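Local coordinates for protein response regulator aspartate phosphatase I (Bacillus subtilis subsp. subtilis, PDB 4I1A) that dephosphorylates the sporulation phosphotransferase Spo0F and activates excision and transfer of the mobile element ICEBs1 by inactivating its repressor ImmR, at residues H221-I232 and H259-T268. Numbering follows the deposited sequence.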
# COMPACT_ATOMS: atom_id res chain seq x y z
N HIS A 221 7.15 13.32 7.61
CA HIS A 221 6.73 11.95 7.38
C HIS A 221 5.81 11.82 6.17
O HIS A 221 5.87 10.82 5.44
CB HIS A 221 6.07 11.35 8.62
CG HIS A 221 5.92 9.86 8.54
ND1 HIS A 221 4.69 9.23 8.52
CD2 HIS A 221 6.84 8.88 8.45
CE1 HIS A 221 4.87 7.93 8.43
NE2 HIS A 221 6.16 7.68 8.39
N LEU A 222 4.96 12.82 5.96
CA LEU A 222 4.08 12.83 4.80
C LEU A 222 4.86 13.05 3.50
O LEU A 222 4.43 12.60 2.44
CB LEU A 222 3.00 13.89 4.97
CG LEU A 222 1.95 13.52 6.02
CD1 LEU A 222 0.79 14.49 6.01
CD2 LEU A 222 1.48 12.09 5.80
N ILE A 223 6.00 13.73 3.60
CA ILE A 223 6.87 13.92 2.44
C ILE A 223 7.47 12.58 2.02
O ILE A 223 7.46 12.21 0.84
CB ILE A 223 8.00 14.93 2.75
CG1 ILE A 223 7.45 16.36 2.76
CG2 ILE A 223 9.14 14.81 1.74
CD1 ILE A 223 8.49 17.44 3.16
N ALA A 224 7.97 11.83 3.00
CA ALA A 224 8.52 10.51 2.72
C ALA A 224 7.43 9.54 2.27
O ALA A 224 7.67 8.70 1.41
CB ALA A 224 9.22 9.96 3.94
N MET A 225 6.25 9.66 2.85
CA MET A 225 5.16 8.77 2.45
C MET A 225 4.74 9.02 1.01
O MET A 225 4.52 8.07 0.26
CB MET A 225 3.98 8.88 3.42
CG MET A 225 4.21 8.15 4.73
SD MET A 225 2.73 8.05 5.75
CE MET A 225 1.72 6.91 4.80
N SER A 226 4.68 10.29 0.61
CA SER A 226 4.39 10.63 -0.77
C SER A 226 5.48 10.11 -1.71
O SER A 226 5.18 9.47 -2.72
CB SER A 226 4.24 12.14 -0.94
OG SER A 226 3.19 12.64 -0.14
N HIS A 227 6.73 10.40 -1.39
CA HIS A 227 7.85 9.90 -2.19
C HIS A 227 7.77 8.39 -2.39
O HIS A 227 7.88 7.90 -3.51
CB HIS A 227 9.19 10.25 -1.54
CG HIS A 227 9.64 11.66 -1.78
ND1 HIS A 227 9.56 12.25 -3.02
CD2 HIS A 227 10.18 12.58 -0.96
CE1 HIS A 227 10.02 13.48 -2.95
NE2 HIS A 227 10.41 13.71 -1.70
N MET A 228 7.56 7.66 -1.30
CA MET A 228 7.47 6.21 -1.35
C MET A 228 6.36 5.76 -2.30
O MET A 228 6.56 4.91 -3.17
CB MET A 228 7.25 5.63 0.05
CG MET A 228 7.25 4.10 0.12
SD MET A 228 6.71 3.46 1.73
CE MET A 228 4.99 3.93 1.75
N ASN A 229 5.18 6.34 -2.12
CA ASN A 229 4.03 5.94 -2.92
C ASN A 229 4.16 6.35 -4.38
O ASN A 229 3.74 5.62 -5.28
CB ASN A 229 2.76 6.50 -2.31
CG ASN A 229 2.33 5.74 -1.09
OD1 ASN A 229 2.30 4.51 -1.10
ND2 ASN A 229 1.99 6.46 -0.02
N ILE A 230 4.78 7.51 -4.61
CA ILE A 230 5.14 7.94 -5.95
C ILE A 230 6.06 6.92 -6.61
O ILE A 230 5.82 6.49 -7.74
CB ILE A 230 5.78 9.34 -5.95
CG1 ILE A 230 4.69 10.40 -5.72
CG2 ILE A 230 6.45 9.62 -7.28
CD1 ILE A 230 5.24 11.79 -5.42
N GLY A 231 7.11 6.53 -5.89
CA GLY A 231 8.05 5.52 -6.36
C GLY A 231 7.35 4.20 -6.67
O GLY A 231 7.68 3.55 -7.66
N ILE A 232 6.39 3.82 -5.84
CA ILE A 232 5.63 2.60 -6.08
C ILE A 232 4.80 2.66 -7.38
O ILE A 232 4.79 1.70 -8.15
CB ILE A 232 4.72 2.24 -4.88
CG1 ILE A 232 5.58 1.79 -3.70
CG2 ILE A 232 3.68 1.18 -5.26
CD1 ILE A 232 4.77 1.39 -2.49
N HIS A 259 11.30 4.71 10.91
CA HIS A 259 9.90 4.33 10.75
C HIS A 259 9.78 2.97 10.07
O HIS A 259 10.67 2.57 9.33
CB HIS A 259 9.13 5.38 9.95
CG HIS A 259 7.66 5.15 9.92
ND1 HIS A 259 7.02 4.47 8.90
CD2 HIS A 259 6.68 5.47 10.81
CE1 HIS A 259 5.72 4.41 9.15
NE2 HIS A 259 5.50 5.01 10.30
N SER A 260 8.69 2.26 10.33
CA SER A 260 8.51 0.91 9.80
C SER A 260 8.54 0.83 8.26
O SER A 260 8.95 -0.18 7.70
CB SER A 260 7.24 0.27 10.35
OG SER A 260 6.10 1.01 9.98
N PHE A 261 8.13 1.91 7.59
CA PHE A 261 8.12 1.98 6.12
C PHE A 261 9.51 1.87 5.51
O PHE A 261 9.66 1.80 4.29
CB PHE A 261 7.46 3.27 5.63
CG PHE A 261 5.96 3.25 5.67
CD1 PHE A 261 5.25 2.10 5.34
CD2 PHE A 261 5.25 4.40 6.02
CE1 PHE A 261 3.86 2.09 5.37
CE2 PHE A 261 3.87 4.40 6.05
CZ PHE A 261 3.16 3.24 5.73
N LEU A 262 10.53 1.86 6.36
CA LEU A 262 11.91 1.74 5.90
C LEU A 262 12.10 0.43 5.15
O LEU A 262 12.71 0.39 4.09
CB LEU A 262 12.85 1.81 7.10
CG LEU A 262 14.35 1.70 6.83
CD1 LEU A 262 14.74 2.61 5.70
CD2 LEU A 262 15.13 2.07 8.10
N THR A 263 11.55 -0.65 5.70
CA THR A 263 11.76 -1.97 5.12
C THR A 263 11.12 -2.09 3.73
O THR A 263 11.73 -2.61 2.78
CB THR A 263 11.22 -3.08 6.05
OG1 THR A 263 11.86 -2.97 7.33
CG2 THR A 263 11.52 -4.44 5.46
N LYS A 264 9.89 -1.61 3.62
CA LYS A 264 9.11 -1.69 2.39
C LYS A 264 9.75 -0.84 1.28
O LYS A 264 9.78 -1.23 0.11
CB LYS A 264 7.68 -1.23 2.68
CG LYS A 264 6.87 -0.83 1.47
CD LYS A 264 5.41 -0.64 1.82
CE LYS A 264 4.56 -0.57 0.54
NZ LYS A 264 3.13 -0.18 0.78
N THR A 265 10.26 0.32 1.66
CA THR A 265 10.98 1.20 0.75
C THR A 265 12.28 0.55 0.24
O THR A 265 12.61 0.67 -0.94
CB THR A 265 11.32 2.52 1.48
OG1 THR A 265 10.11 3.10 1.97
CG2 THR A 265 12.03 3.53 0.57
N LEU A 266 13.02 -0.12 1.12
CA LEU A 266 14.25 -0.79 0.69
C LEU A 266 13.91 -1.98 -0.19
O LEU A 266 14.63 -2.31 -1.14
CB LEU A 266 15.09 -1.25 1.89
CG LEU A 266 15.89 -0.14 2.58
CD1 LEU A 266 16.23 -0.53 4.01
CD2 LEU A 266 17.15 0.21 1.77
N PHE A 267 12.80 -2.63 0.12
CA PHE A 267 12.38 -3.76 -0.67
C PHE A 267 12.07 -3.32 -2.09
O PHE A 267 12.61 -3.88 -3.06
CB PHE A 267 11.17 -4.46 -0.03
CG PHE A 267 10.61 -5.55 -0.89
CD1 PHE A 267 11.13 -6.83 -0.82
CD2 PHE A 267 9.58 -5.28 -1.80
CE1 PHE A 267 10.63 -7.85 -1.63
CE2 PHE A 267 9.08 -6.29 -2.62
CZ PHE A 267 9.60 -7.58 -2.53
N THR A 268 11.22 -2.31 -2.20
CA THR A 268 10.80 -1.77 -3.50
C THR A 268 12.00 -1.24 -4.28
O THR A 268 12.11 -1.46 -5.49
CB THR A 268 9.75 -0.64 -3.31
OG1 THR A 268 8.75 -1.09 -2.38
CG2 THR A 268 9.07 -0.26 -4.64
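Helices 220-236 and 261-275 pack side by side in the helical array of the tetratricopeptide-repeat (TPR) domain, and His221 meets His259 just before the second of them. The rings form a T-shaped (edge-to-face) pair with planes at 57°. The edge of His221 is turned to the face of His259, with NE2 of His221 3.3 Å from CG of His259. His259 also caps the turn leading into helix 261-275: its ND1 accepts a nearly straight bond from Phe261 N, 3.1 Å long, with the donor tilted out of the imidazole plane. Replacing His259 with alanine is likely to leave Phe261 N without this capping acceptor and the edge of His221 without the ring it packs on. Phe261 is gripped by two methionines, both in Met-aromatic contact. Met228 CE sits over the face, 4.0 Å from the centroid of the Phe261 ring. With chi1 at -176°, the Met228 chain runs out toward helix 261-275 before bending at chi3 to lay this methyl there. Met225 SD lies at the edge of the same ring, and its CE comes within 3.5 Å of Phe261 CE2. The short helix segments run roughly parallel, crossing at 30°, consistent with a TPR superhelix, in which alternate helices lie side by side. Helix 240-257 joins them in the chain and packs on both, Phe254 touching Ala224 and Thr265. Further along, Met228 SD lies 3.4 Å from OG1 of Thr265. That hydroxyl donates to Phe261 O, which also takes the helical bond from Thr265 N on the opposite face of the carbonyl plane. Ile232 CD1 then meets the extended Lys264 chain at CE, 3.6 Å away, while CG1 of Ile232 touches Thr268 CG2 more loosely.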